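Local coordinates for lipase (Pelosinus fermentans, PDB 5AH0), which hydrolyses ester bonds as a zinc-containing lipase of the alpha/beta-hydrolase clan, including those of the polyester poly(butylene adipate-co-terephthalate), at residues E35-S38 with T42-T45; N173-F178 with A226-T231; T298-E301 with V305-D308. All coordinates share one frame; numbering follows the deposited sequence.

Contact 1: E35-S38 with T42-T45; sequences ELSS and TAYT
Ser37, near the C-terminal end of helix 32-38, reaches across to the backbone of Ala43, where the chain has turned back into strand 43-46. Its CB stops 4.4 Å from Ala43 N, and OG, one bond further out, comes close enough to bond. OG sits anti to the carbonyl carbon, beside its own backbone N (chi1 -65°), and from there it accepts a nearly straight hydrogen bond from Ala43 N, with OG to N at 3.2 Å and an N-H...O angle of 163°. The same oxygen passes over Thr42 CA at 4.0 Å and comes within 4.2 Å of Ala43 CB, so the tip is set against the start of the strand. It is also hydrogen-bonded to Glu33 O, one turn back in the helix; since that carbonyl can only accept, the hydroxyl donates there and its oxygen is left to accept from Ala43 N.

One residue earlier, Leu36 adds an apolar touch: its CB meets the methyl of Ala43, CB to CB, at 4.3 Å on the buried side of the helix. Thr45 OG1 bonds to Glu33 OE1. The contact therefore closes the end of the beta-alpha-beta unit formed by strand 6-9, helix 32-38 and strand 43-46.

Pairing with strand 6-9 runs through the backbones of Thr42 and Tyr44, which bond to Ile6 and Leu8, whereas the N-H of Ala43 is turned to the helix. A single hydroxyl, acting as donor and acceptor at once, thus satisfies an amide at the start of the strand and ties it to the helix backbone.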
loop_
_atom_site.group_PDB
_atom_site.type_symbol
_atom_site.label_atom_id
_atom_site.label_comp_id
_atom_site.label_asym_id
_atom_site.label_seq_id
_atom_site.Cartn_x
_atom_site.Cartn_y
_atom_site.Cartn_z
ATOM N N GLU A 35 0.170 -15.608 13.365
ATOM C CA GLU A 35 1.252 -15.874 14.305
ATOM C C GLU A 35 1.416 -14.709 15.269
ATOM O O GLU A 35 1.514 -14.911 16.479
ATOM C CB GLU A 35 2.573 -16.139 13.581
ATOM C CG GLU A 35 2.548 -17.292 12.597
ATOM C CD GLU A 35 2.124 -18.578 13.242
ATOM O OE1 GLU A 35 2.360 -18.725 14.457
ATOM O OE2 GLU A 35 1.549 -19.438 12.545
ATOM N N LEU A 36 1.402 -13.493 14.737
ATOM C CA LEU A 36 1.462 -12.314 15.585
ATOM C C LEU A 36 0.333 -12.336 16.622
ATOM O O LEU A 36 0.568 -12.102 17.814
ATOM C CB LEU A 36 1.382 -11.044 14.745
ATOM C CG LEU A 36 2.624 -10.621 13.964
ATOM C CD1 LEU A 36 2.416 -9.235 13.369
ATOM C CD2 LEU A 36 3.854 -10.645 14.858
ATOM N N SER A 37 -0.880 -12.666 16.184
ATOM C CA SER A 37 -2.005 -12.745 17.109
ATOM C C SER A 37 -1.770 -13.833 18.159
ATOM O O SER A 37 -2.073 -13.629 19.344
ATOM C CB SER A 37 -3.314 -13.004 16.349
ATOM O OG SER A 37 -3.658 -11.915 15.493
ATOM N N SER A 38 -1.193 -14.966 17.744
ATOM C CA SER A 38 -0.884 -16.051 18.683
ATOM C C SER A 38 0.171 -15.662 19.698
ATOM O O SER A 38 0.188 -16.191 20.807
ATOM C CB SER A 38 -0.418 -17.303 17.945
ATOM O OG SER A 38 -1.516 -17.984 17.370
ATOM N N THR A 42 -2.436 -8.633 18.735
ATOM C CA THR A 42 -3.591 -8.666 17.845
ATOM C C THR A 42 -3.294 -7.973 16.535
ATOM O O THR A 42 -2.947 -6.790 16.519
ATOM C CB THR A 42 -4.817 -7.991 18.472
ATOM O OG1 THR A 42 -5.168 -8.662 19.692
ATOM C CG2 THR A 42 -5.998 -8.038 17.511
ATOM N N ALA A 43 -3.426 -8.712 15.437
ATOM C CA ALA A 43 -3.201 -8.147 14.111
ATOM C C ALA A 43 -4.332 -8.526 13.186
ATOM O O ALA A 43 -4.832 -9.650 13.221
ATOM C CB ALA A 43 -1.890 -8.598 13.540
ATOM N N TYR A 44 -4.729 -7.564 12.367
ATOM C CA TYR A 44 -5.783 -7.741 11.388
ATOM C C TYR A 44 -5.220 -7.470 10.007
ATOM O O TYR A 44 -4.190 -6.802 9.877
ATOM C CB TYR A 44 -6.946 -6.795 11.679
ATOM C CG TYR A 44 -7.589 -6.994 13.026
ATOM C CD1 TYR A 44 -8.315 -8.138 13.303
ATOM C CD2 TYR A 44 -7.464 -6.039 14.028
ATOM C CE1 TYR A 44 -8.919 -8.324 14.540
ATOM C CE2 TYR A 44 -8.062 -6.216 15.276
ATOM C CZ TYR A 44 -8.788 -7.361 15.527
ATOM O OH TYR A 44 -9.384 -7.553 16.762
ATOM N N THR A 45 -5.886 -7.991 8.979
ATOM C CA THR A 45 -5.420 -7.797 7.610
ATOM C C THR A 45 -6.512 -7.147 6.777
ATOM O O THR A 45 -7.613 -7.696 6.623
ATOM C CB THR A 45 -4.970 -9.119 6.948
ATOM O OG1 THR A 45 -3.869 -9.663 7.678
ATOM C CG2 THR A 45 -4.523 -8.873 5.530
#

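Contact 2: N173-F178 with A226-T231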
loop_
_atom_site.group_PDB
_atom_site.type_symbol
_atom_site.label_atom_id
_atom_site.label_comp_id
_atom_site.label_asym_id
_atom_site.label_seq_id
_atom_site.Cartn_x
_atom_site.Cartn_y
_atom_site.Cartn_z
ATOM N N ASN A 173 4.317 2.176 -19.702
ATOM C CA ASN A 173 4.075 0.861 -20.276
ATOM C C ASN A 173 4.582 -0.272 -19.398
ATOM O O ASN A 173 4.049 -1.378 -19.416
ATOM C CB ASN A 173 4.722 0.760 -21.645
ATOM C CG ASN A 173 3.730 0.942 -22.759
ATOM O OD1 ASN A 173 2.523 0.829 -22.550
ATOM N ND2 ASN A 173 4.226 1.236 -23.955
ATOM N N ILE A 174 5.618 -0.006 -18.623
ATOM C CA ILE A 174 6.218 -1.074 -17.846
ATOM C C ILE A 174 5.408 -1.332 -16.571
ATOM O O ILE A 174 5.474 -2.411 -15.983
ATOM C CB ILE A 174 7.683 -0.753 -17.522
ATOM C CG1 ILE A 174 8.392 -2.006 -17.002
ATOM C CG2 ILE A 174 7.776 0.414 -16.553
ATOM C CD1 ILE A 174 9.893 -1.950 -17.136
ATOM N N PHE A 175 4.618 -0.343 -16.171
ATOM C CA PHE A 175 3.649 -0.511 -15.088
ATOM C C PHE A 175 2.687 -1.669 -15.367
ATOM O O PHE A 175 2.455 -2.510 -14.513
ATOM C CB PHE A 175 2.867 0.788 -14.887
ATOM C CG PHE A 175 1.641 0.638 -14.030
ATOM C CD1 PHE A 175 0.424 0.258 -14.588
ATOM C CD2 PHE A 175 1.697 0.908 -12.673
ATOM C CE1 PHE A 175 -0.695 0.126 -13.813
ATOM C CE2 PHE A 175 0.567 0.787 -11.884
ATOM C CZ PHE A 175 -0.627 0.395 -12.451
ATOM N N GLY A 176 2.108 -1.690 -16.561
ATOM C CA GLY A 176 1.216 -2.768 -16.951
ATOM C C GLY A 176 1.941 -4.090 -17.162
ATOM O O GLY A 176 1.376 -5.162 -16.944
ATOM N N ASP A 177 3.194 -4.029 -17.600
ATOM C CA ASP A 177 3.958 -5.251 -17.775
ATOM C C ASP A 177 4.212 -5.880 -16.416
ATOM O O ASP A 177 4.123 -7.100 -16.253
ATOM C CB ASP A 177 5.286 -4.988 -18.473
ATOM C CG ASP A 177 6.108 -6.252 -18.639
ATOM O OD1 ASP A 177 5.858 -7.004 -19.609
ATOM O OD2 ASP A 177 6.985 -6.514 -17.787
ATOM N N PHE A 178 4.527 -5.035 -15.438
ATOM C CA PHE A 178 4.764 -5.513 -14.091
ATOM C C PHE A 178 3.505 -6.147 -13.510
ATOM O O PHE A 178 3.567 -7.191 -12.873
ATOM C CB PHE A 178 5.230 -4.395 -13.171
ATOM C CG PHE A 178 5.482 -4.867 -11.779
ATOM C CD1 PHE A 178 6.658 -5.522 -11.473
ATOM C CD2 PHE A 178 4.519 -4.727 -10.796
ATOM C CE1 PHE A 178 6.880 -6.006 -10.204
ATOM C CE2 PHE A 178 4.738 -5.210 -9.515
ATOM C CZ PHE A 178 5.914 -5.850 -9.224
ATOM N N ALA A 226 -9.007 1.778 -21.813
ATOM C CA ALA A 226 -8.718 3.170 -22.112
ATOM C C ALA A 226 -8.565 3.983 -20.837
ATOM O O ALA A 226 -7.960 5.053 -20.844
ATOM C CB ALA A 226 -9.818 3.762 -22.986
ATOM N N ILE A 227 -9.112 3.459 -19.747
ATOM C CA ILE A 227 -9.169 4.175 -18.478
ATOM C C ILE A 227 -7.803 4.668 -18.010
ATOM O O ILE A 227 -7.684 5.776 -17.491
ATOM C CB ILE A 227 -9.772 3.294 -17.371
ATOM C CG1 ILE A 227 -11.132 2.756 -17.799
ATOM C CG2 ILE A 227 -9.930 4.082 -16.094
ATOM C CD1 ILE A 227 -12.191 3.813 -17.910
ATOM N N TRP A 228 -6.775 3.852 -18.221
ATOM C CA TRP A 228 -5.442 4.143 -17.710
ATOM C C TRP A 228 -4.857 5.439 -18.247
ATOM O O TRP A 228 -4.115 6.130 -17.547
ATOM C CB TRP A 228 -4.508 2.984 -18.031
ATOM C CG TRP A 228 -5.005 1.731 -17.430
ATOM C CD1 TRP A 228 -5.679 0.730 -18.060
ATOM C CD2 TRP A 228 -4.909 1.352 -16.056
ATOM N NE1 TRP A 228 -5.992 -0.265 -17.160
ATOM C CE2 TRP A 228 -5.531 0.096 -15.925
ATOM C CE3 TRP A 228 -4.341 1.946 -14.924
ATOM C CZ2 TRP A 228 -5.608 -0.575 -14.708
ATOM C CZ3 TRP A 228 -4.413 1.276 -13.719
ATOM C CH2 TRP A 228 -5.050 0.031 -13.619
ATOM N N ASN A 229 -5.218 5.776 -19.480
ATOM C CA ASN A 229 -4.705 6.973 -20.126
ATOM C C ASN A 229 -5.624 8.175 -19.953
ATOM O O ASN A 229 -5.225 9.305 -20.228
ATOM C CB ASN A 229 -4.490 6.710 -21.616
ATOM C CG ASN A 229 -3.671 5.459 -21.872
ATOM O OD1 ASN A 229 -2.632 5.234 -21.241
ATOM N ND2 ASN A 229 -4.145 4.626 -22.792
ATOM N N SER A 230 -6.849 7.933 -19.493
ATOM C CA SER A 230 -7.881 8.976 -19.456
ATOM C C SER A 230 -8.117 9.560 -18.061
ATOM O O SER A 230 -8.489 10.725 -17.925
ATOM C CB SER A 230 -9.199 8.439 -20.016
ATOM O OG SER A 230 -9.730 7.434 -19.182
ATOM N N THR A 231 -7.941 8.749 -17.027
ATOM C CA THR A 231 -8.107 9.253 -15.672
ATOM C C THR A 231 -6.775 9.389 -14.940
ATOM O O THR A 231 -5.756 8.844 -15.367
ATOM C CB THR A 231 -9.029 8.350 -14.847
ATOM O OG1 THR A 231 -9.166 8.896 -13.534
ATOM C CG2 THR A 231 -8.440 6.974 -14.727
#
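Phe175 and Trp228 carry the whole of this contact: CZ3 of the indole meets the CE1 and CZ atoms of the phenyl ring. The closest pair is Phe175 CE1 and Trp228 CZ3, 3.9 Å apart, and the same indole carbon lies 4.1 Å from Phe175 CZ. The phenyl ring and the six-membered part of the indole are inclined at 53°, with their centroids 5.7 Å apart, and the two rings meet obliquely in an apolar touch. The side chains themselves cross at about a right angle.

Phe175 sends CG anti to its backbone N (chi1 167°), which carries the phenyl out from helix 173-190 toward the short, weakly bonded helix 227-230. The benzo end of Trp228 comes to meet it, while the pyrrole end is held by a hydrogen bond from NE1 to Val222 O, which probably limits how far the indole can turn.

Each ring has a second aromatic neighbour. Phe223, at the end of helix 215-223, meets the indole with its plane nearly aligned, and Phe12, in the loop that follows strand 6-9, meets the Phe175 ring in a similar way. As a separate pair on helix 173-190, Phe178 packs edge-to-face on Phe290 of helix 288-294. The zinc ligand Asp233 comes two residues after Thr231, but the Trp228 side chain stays about 11 Å from the ion; the contact itself sets helix 173-190 against helix 227-230.

Contact 3: T298-E301 with V305-D308; sequences TRNE and VIID
Thr298 sets its CB against Ile307 O, 3.2 Å away, just before the paired residues. Arg299 follows and forms an antiparallel hydrogen-bonded pair with Ile307: Arg299 N donates to Ile307 O at 2.9 Å, and Ile307 N returns a bond to Arg299 O at 2.8 Å. This single bridge closes a hairpin-like loop. The arginine side chain is extended at first, then bends at chi3 (70°), bringing its guanidinium alongside Val305 and Ile307. There NH2 donates to a lone pair of Val305 O at 2.6 Å; the bond is bent, 134° at the hydrogen, with the oxygen 30° out of the guanidinium plane. Ile307 CD1 covers one face, 3.3 Å from Arg299 CZ. NH1 forms a salt bridge with Asp170 and also bonds to Tyr297 OH. Asn300 turns OD1 onto Ile306 CG1, 3.3 Å away, and Glu301 O rests 3.6 Å from Ile306 CD1.

A leucine in place of this arginine would probably leave Val305 O without this donor and the Asp170 carboxylate without the cation it faces. Val305 O and the Ile307 methyl hold the guanidinium within the loop, and the salt bridge ties the loop to helix 167-170, probably offsetting the nearby charge of Arg304.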
loop_
_atom_site.group_PDB
_atom_site.type_symbol
_atom_site.label_atom_id
_atom_site.label_comp_id
_atom_site.label_asym_id
_atom_site.label_seq_id
_atom_site.Cartn_x
_atom_site.Cartn_y
_atom_site.Cartn_z
ATOM N N THR A 298 16.893 7.396 -16.174
ATOM C CA THR A 298 17.108 8.780 -15.752
ATOM C C THR A 298 16.247 9.727 -16.586
ATOM O O THR A 298 15.761 9.366 -17.653
ATOM C CB THR A 298 18.592 9.196 -15.847
ATOM O OG1 THR A 298 19.053 9.059 -17.195
ATOM C CG2 THR A 298 19.446 8.329 -14.929
ATOM N N ARG A 299 16.040 10.937 -16.086
ATOM C CA ARG A 299 15.218 11.897 -16.807
ATOM C C ARG A 299 15.477 13.314 -16.344
ATOM O O ARG A 299 15.446 13.605 -15.146
ATOM C CB ARG A 299 13.739 11.569 -16.633
ATOM C CG ARG A 299 12.828 12.417 -17.461
ATOM C CD ARG A 299 11.408 12.155 -17.079
ATOM N NE ARG A 299 11.116 12.670 -15.752
ATOM C CZ ARG A 299 10.447 11.998 -14.819
ATOM N NH1 ARG A 299 10.016 10.766 -15.067
ATOM N NH2 ARG A 299 10.218 12.556 -13.638
ATOM N N ASN A 300 15.703 14.196 -17.310
ATOM C CA ASN A 300 15.999 15.590 -17.029
ATOM C C ASN A 300 15.066 16.470 -17.838
ATOM O O ASN A 300 15.491 17.123 -18.788
ATOM C CB ASN A 300 17.454 15.916 -17.364
ATOM C CG ASN A 300 17.919 17.210 -16.738
ATOM O OD1 ASN A 300 17.409 17.622 -15.697
ATOM N ND2 ASN A 300 18.872 17.876 -17.385
ATOM N N GLU A 301 13.784 16.446 -17.494
ATOM C CA GLU A 301 12.813 17.255 -18.210
ATOM C C GLU A 301 12.265 18.348 -17.314
ATOM O O GLU A 301 12.147 18.185 -16.100
ATOM C CB GLU A 301 11.679 16.385 -18.751
ATOM C CG GLU A 301 12.160 15.352 -19.751
ATOM C CD GLU A 301 11.103 14.315 -20.092
ATOM O OE1 GLU A 301 9.922 14.527 -19.733
ATOM O OE2 GLU A 301 11.462 13.282 -20.704
ATOM N N VAL A 305 9.747 15.832 -11.931
ATOM C CA VAL A 305 10.805 15.506 -10.978
ATOM C C VAL A 305 12.049 15.050 -11.727
ATOM O O VAL A 305 11.978 14.152 -12.572
ATOM C CB VAL A 305 10.350 14.407 -10.006
ATOM C CG1 VAL A 305 11.490 13.992 -9.068
ATOM C CG2 VAL A 305 9.133 14.871 -9.223
ATOM N N ILE A 306 13.186 15.669 -11.426
ATOM C CA ILE A 306 14.425 15.320 -12.119
ATOM C C ILE A 306 14.960 14.012 -11.546
ATOM O O ILE A 306 15.093 13.862 -10.330
ATOM C CB ILE A 306 15.505 16.428 -12.019
ATOM C CG1 ILE A 306 15.337 17.472 -13.132
ATOM C CG2 ILE A 306 16.895 15.828 -12.169
ATOM C CD1 ILE A 306 14.061 18.290 -13.080
ATOM N N ILE A 307 15.233 13.061 -12.433
ATOM C CA ILE A 307 15.634 11.724 -12.030
ATOM C C ILE A 307 17.076 11.416 -12.419
ATOM O O ILE A 307 17.402 11.180 -13.585
ATOM C CB ILE A 307 14.675 10.697 -12.617
ATOM C CG1 ILE A 307 13.308 10.915 -11.974
ATOM C CG2 ILE A 307 15.180 9.269 -12.374
ATOM C CD1 ILE A 307 12.211 10.262 -12.705
ATOM N N ASP A 308 17.926 11.411 -11.399
ATOM C CA ASP A 308 19.368 11.335 -11.547
ATOM C C ASP A 308 19.915 10.080 -10.891
ATOM O O ASP A 308 19.153 9.235 -10.429
ATOM C CB ASP A 308 20.008 12.556 -10.905
ATOM C CG ASP A 308 19.817 12.568 -9.403
ATOM O OD1 ASP A 308 18.722 12.965 -8.952
ATOM O OD2 ASP A 308 20.750 12.162 -8.673
#

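The three contacts follow one another along the chain without interleaving, and all belong to the lipase-like domain that takes up nearly the whole chain. Contact 1 lies at an edge of the central parallel beta-sheet, on strand 43-46, across the chain's centre from the other two: its centre is 35 Å from that of contact 2 and 42 Å from that of contact 3. Contacts 2 and 3 are closer, with centres 21 Å and nearest atoms about 11 Å apart. Helix 288-294 borders contact 2 and precedes the loop of contact 3. Contact 1 thus belongs to the parallel strands with their crossover helix, and contacts 2 and 3 to the helices and long loop outside them, with no shared residue.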